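Side-chain contacts in putative NAD(P)H-dependent FMN-containing oxidoreductase YwqN (Bacillus subtilis, PDB 1RLI), which probably acts as an NAD(P)H-dependent, FMN-containing oxidoreductase of the SsuE family, with a flavodoxin-like alpha/beta fold: residues D20-K25 against S172-L177; E24-G29 against I74-T79; F55-D60 against L90-D95; I35-Y40 against D63-R68. All blocks are in the same frame, centred on the assembly; numbering follows the deposited sequence.

Contact 1. Residues D20-K25 against S172-L177; sequences DVLAEK and SAASRL
L22 and K25, one turn apart on helix 18-27, close around A174 near the C-terminal end of helix 168-175. The backbones come very near each other, K25 CA lying 4.9 Å from S175 CA, an approach that the small A174 and S175 allow. The tight part centres on buried L22 and A174. The A174 methyl points at the first helix, where it meets both the backbone and the side chain of one residue: CB is 3.6 Å from L22 O and 3.7 Å from L22 CD2. Beside L22 stands the start of the lysine chain, K25 CB 4.0 Å from A174 CB.

The loose side belongs to K25 and S175. The lysine folds at its second and third torsions (chi2 -74°, chi3 -70°), which brings CE alongside the serine hydroxyl, 3.4 Å from S175 OG, while the ammonium end leads away from the segment. S175 OG is hydrogen-bonded to L171 O of its own helix, and it meets the lysine through CE. Just past the helix end, R176 folds back on S172 O: its NH1 and its backbone N reach that oxygen from opposite faces of the carbonyl plane, NH1 at 3.1 Å from S172 O. S172 packs on R176 of the second subunit, and R176 on S172 of that subunit.

The first and last helices of the chain thus lie side by side on one face of the flavodoxin-like parallel sheet: L22 rests on I121 and V123 of strand 117-124, and L177 on Y119 and I121 of that strand and V154 of strand 149-157.

Contact 2. Residues E24-G29 against I74-T79; sequences EKAVQG and ILIFAT
A26 in the last turn of helix 18-27 lies above I76 of strand 74-80, their CA atoms 8.9 Å apart, a separation that only side chains bridge. This is the helix-on-sheet packing of the flavodoxin-like fold: helix 18-27 is the crossover of the beta-alpha-beta unit that joins parallel strands 6-10 and 33-41, and it covers one face of the sheet. The strand is held on both flanks by backbone bonds, I74 and I76 pairing with A7 of strand 6-10 and L75 with Q117 and Y119 of strand 117-124. Its side chains alternate in the usual way. I76 rises toward the helix, whereas F77 belongs to the opposite face, where its ring meets that of F143.

A single isoleucine tip carries the contact. The CG1-CD1 branch of I76 is extended (chi2 174°), and its CD1 meets two neighbouring helix residues. A26 gives only a methyl, loosely placed with CB 4.5 Å from I76 CD1; the same alanine also packs against L177, and both A26 and I76 touch I121 on the neighbouring strand. V27 comes closer, its side chain running past that of I76 in the opposite direction and also resting on I6 and V8 of strand 6-10. The three residues that meet here are aliphatic and buried. With chi1 at -59°, V27 sets CG1 beside its own backbone N, anti to the carbonyl carbon, and it is this methyl that presses on the isoleucine, V27 CG1 to I76 CD1 being 3.4 Å, shorter than an ordinary carbon-carbon contact.

Contact 3. Residues F55-D60 against L90-D95; sequences FRPVQD and LKLFID
Q59 runs out nearly straight to L92: with CG anti to the carbonyl carbon (chi1 -61°) and the chain extended beyond it (chi2 -169°), its amide arrives at the backbone of helix 88-95. NE2 donates to the helix carbonyl, 3.2 Å from L92 O. The oxygen lies close to the glutamine's amide plane, but the donor stands above the carbonyl plane, 72° out of it, away from the lone pairs. The other amide atom, OE1, accepts from R96 NH1, just past the end of the helix, so the two bonds fix the amide's rotation. A leucine in place of Q59 would probably leave R96 NH1 without this acceptor and L92 O without its side-chain donor.

Beside this polar grip, P57 and L92 cross at about a right angle, the CB-CG-CD side of the proline ring meeting one methyl, with P57 CG 3.7 Å from L92 CD2. L92 of the third subunit also packs on P57, so this patch is part of a subunit interface.

Strand 55-57 is the outermost strand of the flavodoxin-like sheet within this chain, antiparallel to its neighbour 33-41 and bound to it through R56 and Y40; helix 88-95 lies alongside, with L90 on L37 and F93 against I65, I66 and I69 of helix 62-70.

Contact 4. Residues I35-Y40 against D63-R68; sequences IYLQKY and DSIIER
I35 on strand 33-41 faces I65 on helix 62-70 with 7.1 Å between their CA atoms, each pointing its side chain at the other. The two isoleucines cross obliquely, branch methyl against branch methyl, I35 CG2 lying 3.8 Å from I65 CG2. At the break in the strand, L37 comes in at about a right angle to I65, L37 CD2 being 4.0 Å from I65 CD1.

A turn later R68 bends at chi3 (63°), which lays its guanidinium flat across the isoleucine: I35 CG1 sits 3.5 Å from the guanidinium plane of R68, off centre toward the rim. The group's polar edge has its own partners. NH2 makes a salt bridge with E33 and bonds to H34 O, while NH1 and the backbone N of Y36 share one water as acceptor. An alanine at I35 would probably open a gap beside I65 and leave the R68 guanidinium without the support beneath its face.

Helix 62-70 leads on to strand 74-80, which is parallel to strand 33-41 with strand 6-10 between them. The contact therefore belongs to a beta-alpha-beta crossover of the flavodoxin-like fold, interrupted by strand 55-57.

From the N terminus, helix 18-27 opens two loops at once, contacts 1 and 2 sharing E24 and K25. The chain then enters strand 33-41, and contact 4 closes the shortest loop when helix 62-70 folds back on it. Contact 3 starts inside that loop, at 55-60, and closes beyond it on helix 88-95, so it crosses contact 4; it crosses contact 2 as well, which closes at strand 74-80 with contact 4 nested within. Last, contact 1 closes on helix 168-175, enclosing contacts 3 and 4. Contact 1 joins two helices on one sheet face and contact 2 seats helix 18-27 there; contacts 3 and 4 tie helices 88-95 and 62-70 to the 33-41 and 55-57 side, meeting through F93 and I65.

Contact 1. Residues D20-K25 against S172-L177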
# COMPACT_ATOMS: atom_id res chain seq x y z
N ASP D 20 24.20 -7.37 3.34
CA ASP D 20 25.01 -8.16 4.27
C ASP D 20 25.32 -7.35 5.52
O ASP D 20 25.18 -7.83 6.65
CB ASP D 20 26.33 -8.57 3.63
CG ASP D 20 26.16 -9.54 2.49
OD1 ASP D 20 26.97 -10.49 2.40
OD2 ASP D 20 25.22 -9.36 1.68
N VAL D 21 25.75 -6.11 5.29
CA VAL D 21 26.09 -5.20 6.37
C VAL D 21 24.93 -4.98 7.34
O VAL D 21 25.10 -5.12 8.54
CB VAL D 21 26.57 -3.84 5.81
CG1 VAL D 21 26.76 -2.84 6.94
CG2 VAL D 21 27.88 -4.03 5.04
N LEU D 22 23.76 -4.62 6.81
CA LEU D 22 22.62 -4.37 7.68
C LEU D 22 22.20 -5.62 8.45
O LEU D 22 21.80 -5.53 9.60
CB LEU D 22 21.41 -3.86 6.88
CG LEU D 22 21.36 -2.36 6.61
CD1 LEU D 22 20.05 -1.99 5.89
CD2 LEU D 22 21.44 -1.62 7.94
N ALA D 23 22.29 -6.77 7.79
CA ALA D 23 21.90 -8.02 8.44
C ALA D 23 22.81 -8.32 9.63
O ALA D 23 22.35 -8.76 10.68
CB ALA D 23 21.94 -9.17 7.46
N GLU D 24 24.10 -8.07 9.45
CA GLU D 24 25.05 -8.32 10.53
C GLU D 24 24.75 -7.47 11.76
O GLU D 24 24.94 -7.93 12.89
CB GLU D 24 26.48 -8.08 10.05
CG GLU D 24 27.54 -8.47 11.08
CD GLU D 24 27.44 -9.92 11.51
OE1 GLU D 24 27.30 -10.80 10.63
OE2 GLU D 24 27.51 -10.19 12.73
N LYS D 25 24.29 -6.24 11.55
CA LYS D 25 23.94 -5.35 12.65
C LYS D 25 22.76 -5.93 13.42
O LYS D 25 22.70 -5.85 14.66
CB LYS D 25 23.55 -3.96 12.12
CG LYS D 25 24.62 -3.28 11.27
CD LYS D 25 25.78 -2.76 12.10
CE LYS D 25 25.35 -1.56 12.95
NZ LYS D 25 26.50 -0.90 13.62
N SER D 172 21.08 2.00 12.92
CA SER D 172 20.58 1.86 14.29
C SER D 172 19.26 1.12 14.32
O SER D 172 18.95 0.43 15.29
CB SER D 172 20.43 3.23 14.96
OG SER D 172 19.61 4.08 14.20
N ALA D 173 18.48 1.27 13.25
CA ALA D 173 17.19 0.57 13.15
C ALA D 173 17.47 -0.93 13.06
O ALA D 173 16.76 -1.75 13.64
CB ALA D 173 16.44 1.04 11.93
N ALA D 174 18.50 -1.29 12.30
CA ALA D 174 18.84 -2.71 12.15
C ALA D 174 19.37 -3.28 13.47
O ALA D 174 19.05 -4.41 13.85
CB ALA D 174 19.89 -2.88 11.02
N SER D 175 20.17 -2.50 14.19
CA SER D 175 20.71 -2.95 15.47
C SER D 175 19.59 -3.19 16.46
O SER D 175 19.71 -4.03 17.36
CB SER D 175 21.66 -1.91 16.06
OG SER D 175 22.84 -1.84 15.29
N ARG D 176 18.50 -2.45 16.32
CA ARG D 176 17.38 -2.60 17.23
C ARG D 176 16.25 -3.40 16.60
O ARG D 176 15.13 -3.38 17.09
CB ARG D 176 16.88 -1.22 17.66
CG ARG D 176 17.99 -0.38 18.31
CD ARG D 176 17.54 1.04 18.59
NE ARG D 176 18.52 1.75 19.42
CZ ARG D 176 19.75 2.08 19.04
NH1 ARG D 176 20.17 1.78 17.81
NH2 ARG D 176 20.56 2.71 19.88
N LEU D 177 16.55 -4.12 15.53
CA LEU D 177 15.52 -4.87 14.82
C LEU D 177 14.79 -5.94 15.63
O LEU D 177 13.56 -5.96 15.68
CB LEU D 177 16.10 -5.54 13.58
CG LEU D 177 15.05 -6.19 12.67
CD1 LEU D 177 14.04 -5.13 12.18
CD2 LEU D 177 15.77 -6.83 11.50

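Contact 2. Residues E24-G29 against I74-T79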
# COMPACT_ATOMS: atom_id res chain seq x y z
N GLU D 24 24.10 -8.07 9.45
CA GLU D 24 25.05 -8.32 10.53
C GLU D 24 24.75 -7.47 11.76
O GLU D 24 24.94 -7.93 12.89
CB GLU D 24 26.48 -8.08 10.05
CG GLU D 24 27.54 -8.47 11.08
CD GLU D 24 27.44 -9.92 11.51
OE1 GLU D 24 27.30 -10.80 10.63
OE2 GLU D 24 27.51 -10.19 12.73
N LYS D 25 24.29 -6.24 11.55
CA LYS D 25 23.94 -5.35 12.65
C LYS D 25 22.76 -5.93 13.42
O LYS D 25 22.70 -5.85 14.66
CB LYS D 25 23.55 -3.96 12.12
CG LYS D 25 24.62 -3.28 11.27
CD LYS D 25 25.78 -2.76 12.10
CE LYS D 25 25.35 -1.56 12.95
NZ LYS D 25 26.50 -0.90 13.62
N ALA D 26 21.82 -6.53 12.69
CA ALA D 26 20.65 -7.11 13.31
C ALA D 26 20.93 -8.39 14.11
O ALA D 26 20.37 -8.57 15.19
CB ALA D 26 19.56 -7.38 12.25
N VAL D 27 21.80 -9.25 13.59
CA VAL D 27 22.10 -10.52 14.25
C VAL D 27 23.49 -10.60 14.89
O VAL D 27 23.96 -11.70 15.18
CB VAL D 27 21.99 -11.72 13.27
CG1 VAL D 27 20.59 -11.79 12.68
CG2 VAL D 27 23.03 -11.58 12.17
N GLN D 28 24.13 -9.45 15.09
CA GLN D 28 25.46 -9.41 15.69
C GLN D 28 25.55 -10.23 16.99
O GLN D 28 24.72 -10.09 17.89
CB GLN D 28 25.84 -7.96 15.98
CG GLN D 28 27.26 -7.78 16.48
CD GLN D 28 27.61 -6.32 16.70
OE1 GLN D 28 26.93 -5.60 17.44
NE2 GLN D 28 28.68 -5.87 16.05
N GLY D 29 26.55 -11.11 17.07
CA GLY D 29 26.73 -11.90 18.28
C GLY D 29 26.06 -13.26 18.30
O GLY D 29 26.58 -14.21 18.88
N ILE D 74 13.33 -17.78 14.28
CA ILE D 74 13.30 -16.41 13.77
C ILE D 74 13.92 -16.37 12.38
O ILE D 74 15.03 -16.87 12.17
CB ILE D 74 14.10 -15.45 14.68
CG1 ILE D 74 13.42 -15.35 16.05
CG2 ILE D 74 14.22 -14.08 14.01
CD1 ILE D 74 14.29 -14.62 17.11
N LEU D 75 13.20 -15.79 11.44
CA LEU D 75 13.73 -15.70 10.07
C LEU D 75 13.86 -14.25 9.64
O LEU D 75 12.88 -13.50 9.72
CB LEU D 75 12.80 -16.41 9.09
CG LEU D 75 12.44 -17.88 9.35
CD1 LEU D 75 11.58 -18.38 8.17
CD2 LEU D 75 13.71 -18.70 9.49
N ILE D 76 15.04 -13.87 9.17
CA ILE D 76 15.28 -12.51 8.68
C ILE D 76 15.52 -12.57 7.18
O ILE D 76 16.48 -13.17 6.71
CB ILE D 76 16.51 -11.85 9.37
CG1 ILE D 76 16.23 -11.76 10.87
CG2 ILE D 76 16.75 -10.45 8.79
CD1 ILE D 76 17.39 -11.28 11.71
N PHE D 77 14.62 -11.95 6.42
CA PHE D 77 14.73 -11.95 4.96
C PHE D 77 15.41 -10.66 4.60
O PHE D 77 14.87 -9.59 4.86
CB PHE D 77 13.34 -12.01 4.34
CG PHE D 77 12.65 -13.32 4.57
CD1 PHE D 77 12.76 -14.35 3.64
CD2 PHE D 77 11.94 -13.55 5.74
CE1 PHE D 77 12.17 -15.59 3.89
CE2 PHE D 77 11.35 -14.79 5.99
CZ PHE D 77 11.47 -15.80 5.05
N ALA D 78 16.60 -10.76 4.02
CA ALA D 78 17.36 -9.57 3.66
C ALA D 78 17.46 -9.47 2.15
O ALA D 78 17.89 -10.41 1.48
CB ALA D 78 18.76 -9.64 4.28
N THR D 79 17.10 -8.31 1.60
CA THR D 79 17.13 -8.20 0.14
C THR D 79 17.33 -6.81 -0.41
O THR D 79 16.95 -5.83 0.20
CB THR D 79 15.78 -8.68 -0.46
OG1 THR D 79 15.83 -8.62 -1.90
CG2 THR D 79 14.63 -7.74 0.01

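Contact 3. Residues F55-D60 against L90-D95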
# COMPACT_ATOMS: atom_id res chain seq x y z
N PHE D 55 22.51 -12.01 -13.57
CA PHE D 55 22.55 -13.37 -13.07
C PHE D 55 21.25 -14.12 -13.24
O PHE D 55 20.22 -13.56 -13.67
CB PHE D 55 22.89 -13.39 -11.57
CG PHE D 55 24.19 -12.72 -11.22
CD1 PHE D 55 24.27 -11.34 -11.15
CD2 PHE D 55 25.32 -13.48 -10.95
CE1 PHE D 55 25.48 -10.71 -10.82
CE2 PHE D 55 26.53 -12.86 -10.62
CZ PHE D 55 26.61 -11.48 -10.56
N ARG D 56 21.32 -15.40 -12.91
CA ARG D 56 20.19 -16.31 -12.94
C ARG D 56 20.28 -17.03 -11.60
O ARG D 56 21.35 -17.51 -11.22
CB ARG D 56 20.35 -17.31 -14.08
CG ARG D 56 19.46 -18.54 -13.98
CD ARG D 56 20.03 -19.69 -14.82
NE ARG D 56 21.32 -20.14 -14.30
CZ ARG D 56 22.16 -20.92 -14.97
NH1 ARG D 56 21.86 -21.35 -16.19
NH2 ARG D 56 23.32 -21.27 -14.42
N PRO D 57 19.18 -17.10 -10.84
CA PRO D 57 19.25 -17.81 -9.56
C PRO D 57 19.56 -19.29 -9.74
O PRO D 57 19.14 -19.92 -10.73
CB PRO D 57 17.85 -17.60 -8.97
CG PRO D 57 17.42 -16.26 -9.56
CD PRO D 57 17.89 -16.40 -10.99
N VAL D 58 20.28 -19.84 -8.77
CA VAL D 58 20.65 -21.25 -8.76
C VAL D 58 19.98 -21.84 -7.53
O VAL D 58 20.22 -21.36 -6.42
CB VAL D 58 22.18 -21.44 -8.63
CG1 VAL D 58 22.52 -22.93 -8.55
CG2 VAL D 58 22.88 -20.78 -9.81
N GLN D 59 19.16 -22.87 -7.71
CA GLN D 59 18.45 -23.47 -6.59
C GLN D 59 18.77 -24.93 -6.37
O GLN D 59 17.94 -25.69 -5.88
CB GLN D 59 16.94 -23.29 -6.78
CG GLN D 59 16.47 -21.84 -6.84
CD GLN D 59 14.97 -21.76 -6.75
OE1 GLN D 59 14.27 -22.58 -7.32
NE2 GLN D 59 14.46 -20.76 -6.03
N ASP D 60 19.98 -25.35 -6.72
CA ASP D 60 20.37 -26.74 -6.54
C ASP D 60 20.33 -27.12 -5.07
O ASP D 60 20.05 -28.27 -4.73
CB ASP D 60 21.78 -26.98 -7.10
CG ASP D 60 21.84 -26.84 -8.61
OD1 ASP D 60 21.41 -25.80 -9.15
OD2 ASP D 60 22.33 -27.79 -9.27
N LEU D 90 15.46 -13.98 -4.21
CA LEU D 90 14.49 -14.16 -3.13
C LEU D 90 13.10 -14.43 -3.68
O LEU D 90 12.33 -15.20 -3.08
CB LEU D 90 14.46 -12.95 -2.18
CG LEU D 90 13.57 -13.11 -0.93
CD1 LEU D 90 14.00 -14.36 -0.12
CD2 LEU D 90 13.66 -11.87 -0.04
N LYS D 91 12.76 -13.81 -4.81
CA LYS D 91 11.44 -14.03 -5.43
C LYS D 91 11.28 -15.50 -5.88
O LYS D 91 10.25 -16.11 -5.62
CB LYS D 91 11.25 -13.08 -6.62
CG LYS D 91 10.03 -13.36 -7.50
CD LYS D 91 8.73 -13.24 -6.73
CE LYS D 91 7.54 -13.34 -7.68
NZ LYS D 91 6.27 -13.49 -6.90
N LEU D 92 12.31 -16.07 -6.51
CA LEU D 92 12.19 -17.46 -6.95
C LEU D 92 12.19 -18.41 -5.75
O LEU D 92 11.55 -19.48 -5.78
CB LEU D 92 13.33 -17.83 -7.92
CG LEU D 92 13.01 -17.60 -9.41
CD1 LEU D 92 12.60 -16.13 -9.66
CD2 LEU D 92 14.21 -18.00 -10.27
N PHE D 93 12.89 -18.02 -4.68
CA PHE D 93 12.94 -18.84 -3.45
C PHE D 93 11.55 -18.89 -2.81
O PHE D 93 11.00 -19.96 -2.53
CB PHE D 93 13.93 -18.23 -2.46
CG PHE D 93 13.98 -18.96 -1.15
CD1 PHE D 93 14.57 -20.23 -1.06
CD2 PHE D 93 13.42 -18.40 -0.01
CE1 PHE D 93 14.60 -20.92 0.16
CE2 PHE D 93 13.44 -19.08 1.22
CZ PHE D 93 14.03 -20.35 1.30
N ILE D 94 10.96 -17.72 -2.57
CA ILE D 94 9.63 -17.69 -1.97
C ILE D 94 8.57 -18.34 -2.89
O ILE D 94 7.70 -19.07 -2.41
CB ILE D 94 9.24 -16.22 -1.59
CG1 ILE D 94 10.16 -15.77 -0.43
CG2 ILE D 94 7.77 -16.11 -1.17
CD1 ILE D 94 10.05 -14.26 -0.07
N ASP D 95 8.65 -18.11 -4.21
CA ASP D 95 7.67 -18.70 -5.11
C ASP D 95 7.67 -20.24 -4.98
O ASP D 95 6.62 -20.88 -5.12
CB ASP D 95 7.95 -18.36 -6.59
CG ASP D 95 7.49 -16.95 -6.99
OD1 ASP D 95 6.84 -16.25 -6.20
OD2 ASP D 95 7.80 -16.57 -8.14

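Contact 4. Residues I35-Y40 against D63-R68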
# COMPACT_ATOMS: atom_id res chain seq x y z
N ILE D 35 22.17 -17.92 5.40
CA ILE D 35 21.81 -18.50 4.12
C ILE D 35 22.01 -17.47 3.02
O ILE D 35 21.61 -16.30 3.14
CB ILE D 35 20.33 -18.96 4.14
CG1 ILE D 35 20.17 -20.14 5.10
CG2 ILE D 35 19.86 -19.33 2.73
CD1 ILE D 35 18.76 -20.38 5.55
N TYR D 36 22.67 -17.88 1.95
CA TYR D 36 22.90 -16.99 0.84
C TYR D 36 22.26 -17.67 -0.36
O TYR D 36 22.53 -18.84 -0.63
CB TYR D 36 24.39 -16.78 0.62
CG TYR D 36 25.09 -16.30 1.86
CD1 TYR D 36 25.50 -17.21 2.85
CD2 TYR D 36 25.35 -14.95 2.06
CE1 TYR D 36 26.15 -16.77 3.99
CE2 TYR D 36 26.00 -14.50 3.21
CZ TYR D 36 26.40 -15.42 4.16
OH TYR D 36 27.07 -14.99 5.28
N LEU D 37 21.39 -16.95 -1.05
CA LEU D 37 20.73 -17.53 -2.21
C LEU D 37 21.69 -17.39 -3.38
O LEU D 37 22.03 -16.29 -3.79
CB LEU D 37 19.41 -16.80 -2.48
CG LEU D 37 18.43 -16.93 -1.31
CD1 LEU D 37 17.15 -16.16 -1.61
CD2 LEU D 37 18.09 -18.39 -1.06
N GLN D 38 22.12 -18.52 -3.91
CA GLN D 38 23.08 -18.57 -5.00
C GLN D 38 22.57 -18.01 -6.32
O GLN D 38 21.38 -18.08 -6.63
CB GLN D 38 23.50 -20.03 -5.20
CG GLN D 38 24.99 -20.27 -5.43
CD GLN D 38 25.34 -21.75 -5.45
OE1 GLN D 38 26.51 -22.13 -5.58
NE2 GLN D 38 24.33 -22.60 -5.34
N LYS D 39 23.48 -17.41 -7.09
CA LYS D 39 23.15 -16.90 -8.42
C LYS D 39 24.39 -17.04 -9.29
O LYS D 39 25.52 -16.91 -8.81
CB LYS D 39 22.64 -15.45 -8.39
CG LYS D 39 23.57 -14.40 -7.85
CD LYS D 39 22.80 -13.09 -7.67
CE LYS D 39 23.69 -11.96 -7.21
NZ LYS D 39 22.90 -10.74 -6.90
N TYR D 40 24.16 -17.33 -10.56
CA TYR D 40 25.22 -17.58 -11.51
C TYR D 40 25.12 -16.57 -12.66
O TYR D 40 24.03 -16.29 -13.15
CB TYR D 40 25.06 -19.01 -12.03
CG TYR D 40 26.27 -19.61 -12.70
CD1 TYR D 40 27.37 -20.03 -11.96
CD2 TYR D 40 26.31 -19.77 -14.09
CE1 TYR D 40 28.49 -20.58 -12.59
CE2 TYR D 40 27.42 -20.32 -14.72
CZ TYR D 40 28.51 -20.72 -13.97
OH TYR D 40 29.62 -21.23 -14.60
N ASP D 63 16.52 -27.62 -1.14
CA ASP D 63 16.08 -28.51 -0.05
C ASP D 63 16.94 -28.34 1.20
O ASP D 63 16.42 -28.38 2.30
CB ASP D 63 16.11 -29.99 -0.48
CG ASP D 63 15.10 -30.31 -1.56
OD1 ASP D 63 14.07 -29.60 -1.66
OD2 ASP D 63 15.32 -31.29 -2.31
N SER D 64 18.25 -28.18 1.02
CA SER D 64 19.15 -27.97 2.17
C SER D 64 18.80 -26.67 2.89
O SER D 64 18.91 -26.58 4.12
CB SER D 64 20.61 -27.92 1.70
OG SER D 64 21.06 -29.22 1.38
N ILE D 65 18.40 -25.67 2.13
CA ILE D 65 18.03 -24.38 2.71
C ILE D 65 16.76 -24.51 3.53
O ILE D 65 16.68 -24.03 4.67
CB ILE D 65 17.89 -23.31 1.61
CG1 ILE D 65 19.27 -23.04 1.03
CG2 ILE D 65 17.26 -22.01 2.19
CD1 ILE D 65 19.31 -22.09 -0.16
N ILE D 66 15.76 -25.19 2.97
CA ILE D 66 14.50 -25.37 3.67
C ILE D 66 14.76 -26.12 4.97
O ILE D 66 14.19 -25.80 6.01
CB ILE D 66 13.50 -26.17 2.81
CG1 ILE D 66 13.06 -25.35 1.59
CG2 ILE D 66 12.29 -26.52 3.63
CD1 ILE D 66 12.34 -24.00 1.93
N GLU D 67 15.62 -27.14 4.89
CA GLU D 67 15.94 -27.93 6.09
C GLU D 67 16.49 -27.03 7.20
O GLU D 67 16.10 -27.15 8.37
CB GLU D 67 16.97 -29.01 5.76
CG GLU D 67 16.42 -30.16 4.95
CD GLU D 67 15.63 -31.14 5.80
OE1 GLU D 67 15.26 -30.79 6.94
OE2 GLU D 67 15.37 -32.27 5.32
N ARG D 68 17.39 -26.13 6.84
CA ARG D 68 17.98 -25.24 7.82
C ARG D 68 16.97 -24.23 8.35
O ARG D 68 16.91 -23.98 9.56
CB ARG D 68 19.18 -24.52 7.21
CG ARG D 68 20.34 -25.46 6.97
CD ARG D 68 21.37 -24.84 6.09
NE ARG D 68 21.99 -23.67 6.69
CZ ARG D 68 22.61 -22.73 5.98
NH1 ARG D 68 22.67 -22.84 4.66
NH2 ARG D 68 23.17 -21.69 6.59
O HOH W 1 23.52 -20.92 2.25